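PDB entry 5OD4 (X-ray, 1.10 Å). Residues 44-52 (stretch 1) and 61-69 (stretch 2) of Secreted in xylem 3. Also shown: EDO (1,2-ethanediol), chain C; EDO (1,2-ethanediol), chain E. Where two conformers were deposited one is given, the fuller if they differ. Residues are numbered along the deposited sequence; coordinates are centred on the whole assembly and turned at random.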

ATOM      1  N   SER A  44      -7.139  11.136   2.793  1.00 12.96           N
ATOM      2  CA  SER A  44      -8.126  10.085   2.567  0.80 12.45           C
ATOM      3  C   SER A  44      -9.069   9.769   3.705  1.00 12.78           C
ATOM      4  O   SER A  44     -10.031   9.055   3.491  1.00 12.70           O
ATOM      5  CB  SER A  44      -7.386   8.758   2.253  0.80 12.96           C
ATOM      6  OG  SER A  44      -6.769   8.232   3.427  0.80 11.14           O
ATOM      7  N   GLY A  45      -8.818  10.258   4.907  1.00 12.85           N
ATOM      8  CA  GLY A  45      -9.615   9.843   6.091  1.00 13.66           C
ATOM      9  C   GLY A  45      -9.292   8.468   6.667  1.00 11.84           C
ATOM     10  O   GLY A  45      -9.928   8.005   7.634  1.00 13.55           O
ATOM     11  N   LEU A  46      -8.243   7.854   6.130  1.00  9.33           N
ATOM     12  CA  LEU A  46      -7.741   6.562   6.585  1.00  7.63           C
ATOM     13  C   LEU A  46      -6.319   6.732   7.067  1.00  7.19           C
ATOM     14  O   LEU A  46      -5.642   7.716   6.765  1.00 10.03           O
ATOM     15  CB  LEU A  46      -7.796   5.524   5.454  1.00  7.93           C
ATOM     16  CG  LEU A  46      -9.164   5.313   4.840  1.00  9.04           C
ATOM     17  CD1 LEU A  46      -9.022   4.367   3.654  1.00  9.64           C
ATOM     18  CD2 LEU A  46     -10.173   4.800   5.850  1.00  9.26           C
ATOM     19  N   ASN A  47      -5.882   5.710   7.808  1.00  6.72           N
ATOM     20  CA  ASN A  47      -4.501   5.568   8.217  1.00  6.82           C
ATOM     21  C   ASN A  47      -3.839   4.400   7.494  1.00  6.74           C
ATOM     22  O   ASN A  47      -4.524   3.491   7.002  1.00  7.40           O
ATOM     23  CB  ASN A  47      -4.400   5.373   9.713  1.00  7.57           C
ATOM     24  CG  ASN A  47      -4.887   6.577  10.503  1.00  7.68           C
ATOM     25  OD1 ASN A  47      -4.711   7.702  10.068  1.00  9.46           O
ATOM     26  ND2 ASN A  47      -5.418   6.319  11.684  1.00  9.97           N
ATOM     27  N   HIS A  48      -2.504   4.400   7.456  1.00  6.62           N
ATOM     28  CA  HIS A  48      -1.766   3.337   6.809  1.00  6.80           C
ATOM     29  C   HIS A  48      -0.452   3.104   7.510  1.00  6.67           C
ATOM     30  O   HIS A  48       0.072   3.974   8.215  1.00  7.41           O
ATOM     31  CB  HIS A  48      -1.517   3.639   5.317  1.00  7.72           C
ATOM     32  CG  HIS A  48      -0.431   4.644   5.067  1.00  8.30           C
ATOM     33  ND1 HIS A  48      -0.421   5.923   5.572  1.00  9.49           N
ATOM     34  CD2 HIS A  48       0.720   4.507   4.371  1.00  9.68           C
ATOM     35  CE1 HIS A  48       0.695   6.523   5.181  1.00 10.62           C
ATOM     36  NE2 HIS A  48       1.401   5.697   4.441  1.00 10.74           N
ATOM     37  N   ARG A  49       0.130   1.924   7.286  1.00  6.54           N
ATOM     38  CA  ARG A  49       1.507   1.683   7.674  1.00  6.84           C
ATOM     39  C   ARG A  49       2.143   0.749   6.675  1.00  6.56           C
ATOM     40  O   ARG A  49       1.495  -0.145   6.146  1.00  7.29           O
ATOM     41  CB  ARG A  49       1.631   1.154   9.106  1.00  7.42           C
ATOM     42  CG  ARG A  49       0.794  -0.068   9.398  1.00  7.48           C
ATOM     43  CD  ARG A  49       0.980  -0.504  10.837  1.00  9.00           C
ATOM     44  NE  ARG A  49       0.264  -1.741  11.082  1.00  9.17           N
ATOM     45  CZ  ARG A  49       0.129  -2.288  12.265  1.00 10.78           C
ATOM     46  NH1 ARG A  49       0.631  -1.716  13.353  1.00 12.98           N
ATOM     47  NH2 ARG A  49      -0.548  -3.410  12.370  1.00 11.93           N
ATOM     48  N   ILE A  50       3.435   0.967   6.440  1.00  7.04           N
ATOM     49  CA  ILE A  50       4.255   0.212   5.502  1.00  7.13           C
ATOM     50  C   ILE A  50       5.459  -0.251   6.292  1.00  7.40           C
ATOM     51  O   ILE A  50       6.176   0.577   6.859  1.00  8.71           O
ATOM     52  CB  ILE A  50       4.681   1.082   4.306  1.00  7.73           C
ATOM     53  CG1 ILE A  50       3.471   1.685   3.569  1.00  8.55           C
ATOM     54  CG2 ILE A  50       5.549   0.268   3.373  1.00  9.17           C
ATOM     55  CD1 ILE A  50       3.814   2.788   2.601  1.00 10.20           C
ATOM     56  N   TYR A  51       5.658  -1.557   6.387  1.00  7.30           N
ATOM     57  CA  TYR A  51       6.656  -2.096   7.297  1.00  7.99           C
ATOM     58  C   TYR A  51       7.109  -3.445   6.843  1.00  7.95           C
ATOM     59  O   TYR A  51       6.661  -3.942   5.829  1.00  9.33           O
ATOM     60  CB  TYR A  51       6.121  -2.112   8.733  1.00  8.60           C
ATOM     61  CG  TYR A  51       4.918  -2.983   8.955  1.00  8.62           C
ATOM     62  CD1 TYR A  51       3.637  -2.556   8.602  1.00  8.64           C
ATOM     63  CD2 TYR A  51       5.033  -4.215   9.549  1.00  9.36           C
ATOM     64  CE1 TYR A  51       2.520  -3.338   8.839  1.00  8.82           C
ATOM     65  CE2 TYR A  51       3.916  -4.987   9.826  1.00  9.68           C
ATOM     66  CZ  TYR A  51       2.664  -4.550   9.481  1.00  9.24           C
ATOM     67  OH  TYR A  51       1.558  -5.318   9.785  1.00 10.06           O
ATOM     68  N   GLU A  52       8.032  -4.038   7.596  1.00  9.10           N
ATOM     69  CA  GLU A  52       8.508  -5.390   7.320  1.00  8.96           C
ATOM     70  C   GLU A  52       8.291  -6.284   8.522  1.00  8.86           C
ATOM     71  O   GLU A  52       8.272  -5.826   9.670  1.00 10.49           O
ATOM     72  CB  GLU A  52       9.984  -5.380   6.911  1.00 10.66           C
ATOM     73  CG  GLU A  52      10.143  -4.656   5.553  1.00 11.37           C
ATOM     74  CD  GLU A  52      11.538  -4.106   5.286  1.00 12.97           C
ATOM     75  OE1 GLU A  52      12.260  -3.802   6.259  1.00 15.11           O
ATOM     76  OE2 GLU A  52      11.937  -4.070   4.096  1.00 13.58           O
ATOM     77  N   THR A  61       7.366  -7.654   3.192  1.00  7.74           N
ATOM     78  CA  THR A  61       6.876  -6.268   3.201  1.00  7.02           C
ATOM     79  C   THR A  61       5.357  -6.336   3.417  1.00  7.27           C
ATOM     80  O   THR A  61       4.685  -7.153   2.795  1.00  7.91           O
ATOM     81  CB  THR A  61       7.214  -5.585   1.887  1.00  7.80           C
ATOM     82  OG1 THR A  61       8.634  -5.586   1.689  1.00  8.88           O
ATOM     83  CG2 THR A  61       6.680  -4.160   1.823  1.00  8.60           C
ATOM     84  N   VAL A  62       4.854  -5.454   4.275  1.00  6.99           N
ATOM     85  CA  VAL A  62       3.444  -5.419   4.657  1.00  7.15           C
ATOM     86  C   VAL A  62       2.912  -4.010   4.546  1.00  6.79           C
ATOM     87  O   VAL A  62       3.582  -3.059   4.996  1.00  7.52           O
ATOM     88  CB  VAL A  62       3.247  -5.929   6.104  1.00  8.38           C
ATOM     89  CG1 VAL A  62       1.769  -6.045   6.423  1.00  9.06           C
ATOM     90  CG2 VAL A  62       3.948  -7.280   6.322  1.00  9.33           C
ATOM     91  N   ILE A  63       1.696  -3.886   4.020  1.00  6.88           N
ATOM     92  CA  ILE A  63       0.956  -2.633   4.065  1.00  6.82           C
ATOM     93  C   ILE A  63      -0.376  -2.909   4.731  1.00  6.68           C
ATOM     94  O   ILE A  63      -1.111  -3.775   4.285  1.00  8.04           O
ATOM     95  CB  ILE A  63       0.736  -2.047   2.674  1.00  7.72           C
ATOM     96  CG1 ILE A  63       2.076  -1.819   1.974  1.00  8.14           C
ATOM     97  CG2 ILE A  63      -0.084  -0.733   2.760  1.00  8.45           C
ATOM     98  CD1 ILE A  63       2.006  -1.191   0.609  1.00 10.60           C
ATOM     99  N   ASP A  64      -0.695  -2.134   5.768  1.00  6.57           N
ATOM    100  CA  ASP A  64      -2.025  -2.145   6.403  1.00  6.62           C
ATOM    101  C   ASP A  64      -2.687  -0.801   6.182  1.00  6.39           C
ATOM    102  O   ASP A  64      -2.045   0.239   6.310  1.00  7.24           O
ATOM    103  CB  ASP A  64      -1.907  -2.385   7.911  1.00  7.55           C
ATOM    104  CG  ASP A  64      -1.378  -3.719   8.309  1.00  8.39           C
ATOM    105  OD1 ASP A  64      -1.708  -4.748   7.681  1.00 10.64           O
ATOM    106  OD2 ASP A  64      -0.637  -3.769   9.358  1.00 10.04           O
ATOM    107  N   VAL A  65      -4.024  -0.835   5.939  1.00  6.33           N
ATOM    108  CA  VAL A  65      -4.827   0.380   5.777  1.00  6.38           C
ATOM    109  C   VAL A  65      -6.049   0.219   6.661  1.00  6.53           C
ATOM    110  O   VAL A  65      -6.729  -0.800   6.597  1.00  7.09           O
ATOM    111  CB  VAL A  65      -5.232   0.562   4.313  1.00  7.03           C
ATOM    112  CG1 VAL A  65      -6.152   1.781   4.172  1.00  7.69           C
ATOM    113  CG2 VAL A  65      -4.010   0.698   3.422  1.00  7.95           C
ATOM    114  N   ALA A  66      -6.365   1.247   7.493  1.00  6.55           N
ATOM    115  CA  ALA A  66      -7.486   1.113   8.401  1.00  7.16           C
ATOM    116  C   ALA A  66      -8.124   2.450   8.648  1.00  6.68           C
ATOM    117  O   ALA A  66      -7.461   3.501   8.588  1.00  7.42           O
ATOM    118  CB  ALA A  66      -7.044   0.510   9.727  1.00  8.53           C
ATOM    119  N   PRO A  67      -9.411   2.456   9.006  1.00  7.00           N
ATOM    120  CA  PRO A  67     -10.028   3.677   9.541  1.00  7.55           C
ATOM    121  C   PRO A  67      -9.333   4.110  10.823  1.00  7.37           C
ATOM    122  O   PRO A  67      -8.697   3.287  11.499  1.00  7.90           O
ATOM    123  CB  PRO A  67     -11.478   3.262   9.851  1.00  9.58           C
ATOM    124  CG  PRO A  67     -11.690   1.980   9.089  1.00  9.89           C
ATOM    125  CD  PRO A  67     -10.348   1.321   9.077  1.00  8.30           C
ATOM    126  N   PRO A  68      -9.457   5.383  11.205  1.00  8.57           N
ATOM    127  CA  PRO A  68      -8.901   5.852  12.478  1.00  8.76           C
ATOM    128  C   PRO A  68      -9.745   5.416  13.655  1.00  7.69           C
ATOM    129  O   PRO A  68     -10.962   5.252  13.534  1.00  8.25           O
ATOM    130  CB  PRO A  68      -8.964   7.371  12.342  1.00 10.44           C
ATOM    131  CG  PRO A  68     -10.226   7.552  11.522  1.00 11.93           C
ATOM    132  CD  PRO A  68     -10.145   6.462  10.480  1.00 10.87           C
ATOM    133  N   ASP A  69      -9.093   5.320  14.819  1.00  8.08           N
ATOM    134  CA  ASP A  69      -9.795   5.417  16.119  1.00  8.35           C
ATOM    135  C   ASP A  69     -10.860   4.391  16.354  1.00  7.88           C
ATOM    136  O   ASP A  69     -11.837   4.624  17.092  1.00  8.96           O
ATOM    137  CB  ASP A  69     -10.304   6.831  16.334  1.00  8.93           C
ATOM    138  CG  ASP A  69      -9.194   7.805  16.658  1.00 11.59           C
ATOM    139  OD1 ASP A  69      -8.177   7.358  17.198  1.00 17.10           O
ATOM    140  OD2 ASP A  69      -9.356   9.011  16.451  1.00 13.33           O
TER
HETATM  141  C1  EDO C 202       3.767   4.694   7.348  1.00 18.67           C
HETATM  142  O1  EDO C 202       4.435   3.412   7.617  1.00 13.54           O
HETATM  143  C2  EDO C 202       4.658   5.887   7.018  1.00 21.61           C
HETATM  144  O2  EDO C 202       5.479   5.513   5.926  1.00 22.34           O
HETATM  145  C1  EDO E 204       8.763  -2.631  11.780  1.00 20.77           C
HETATM  146  O1  EDO E 204       8.677  -4.078  11.745  1.00 18.07           O
HETATM  147  C2  EDO E 204       9.838  -2.078  10.827  1.00 20.78           C
HETATM  148  O2  EDO E 204       9.468  -2.295   9.455  1.00 17.32           O
HETATM  149  O   HOH W   1      10.059  -3.337   2.330  1.00 12.71           O

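The strands of the two stretches lie side by side and run antiparallel, their N-to-C directions 160° apart, and the register decides which side chains meet. Hydrogen-bonded pairs alternate with non-hydrogen-bonded ones, and, with the pleat of the strands, Val62, Asp64 and Ala66 share a face with Tyr51, Arg49 and Asn47, while Thr61, Ile63 and Val65 lie on the other with Glu52, Ile50 and His48.

Thr61 faces Glu52 at a gap too wide for a direct bond. A water closes it, 2.7 Å from Thr61 OG1 and 2.7 Å from Glu52 OE2, to which it donates.

Val62 exchanges two backbone hydrogen bonds with Tyr51: Val62 N to Tyr51 O at 2.8 Å and Tyr51 N to Val62 O at 2.9 Å. Tyr51, with chi1 in the p well, brings its ring over the valine, and Val62 CB sits 3.8 Å from the Tyr51 ring centroid, close to the ring normal, in a CH-pi contact.

Ile63 meets Ile50 more loosely, CG1 to CG1 at 4.1 Å, a plain apolar pairing.

Asp64 is the polar hub. Besides its paired backbone bonds with Arg49, its buried carboxylate gathers donors on one oxygen: Asp64 OD2 accepts from Arg49 NE at 2.8 Å, from Arg49 NH2 at 3.0 Å and from Tyr51 OH at 2.7 Å. The rule read here is that a buried carboxylate takes its donors from the neighbouring strand, an arginine directly across and a tyrosine one hydrogen-bonded pair along. Asp64 OD1 is satisfied elsewhere in the structure.

Val65 contacts Leu46, its CG1 3.9 Å from Leu46 CD1, while Val65 CA approaches Asn47 O at 3.4 Å in a CA-H...O contact.

Ala66 completes the ladder: Asn47 N donates to Ala66 O at 2.8 Å, and Ala66 N to Asn47 O at 2.9 Å. Beyond it, prolines lack an amide hydrogen; Pro68 CD packs 3.2 Å from Gly45 O.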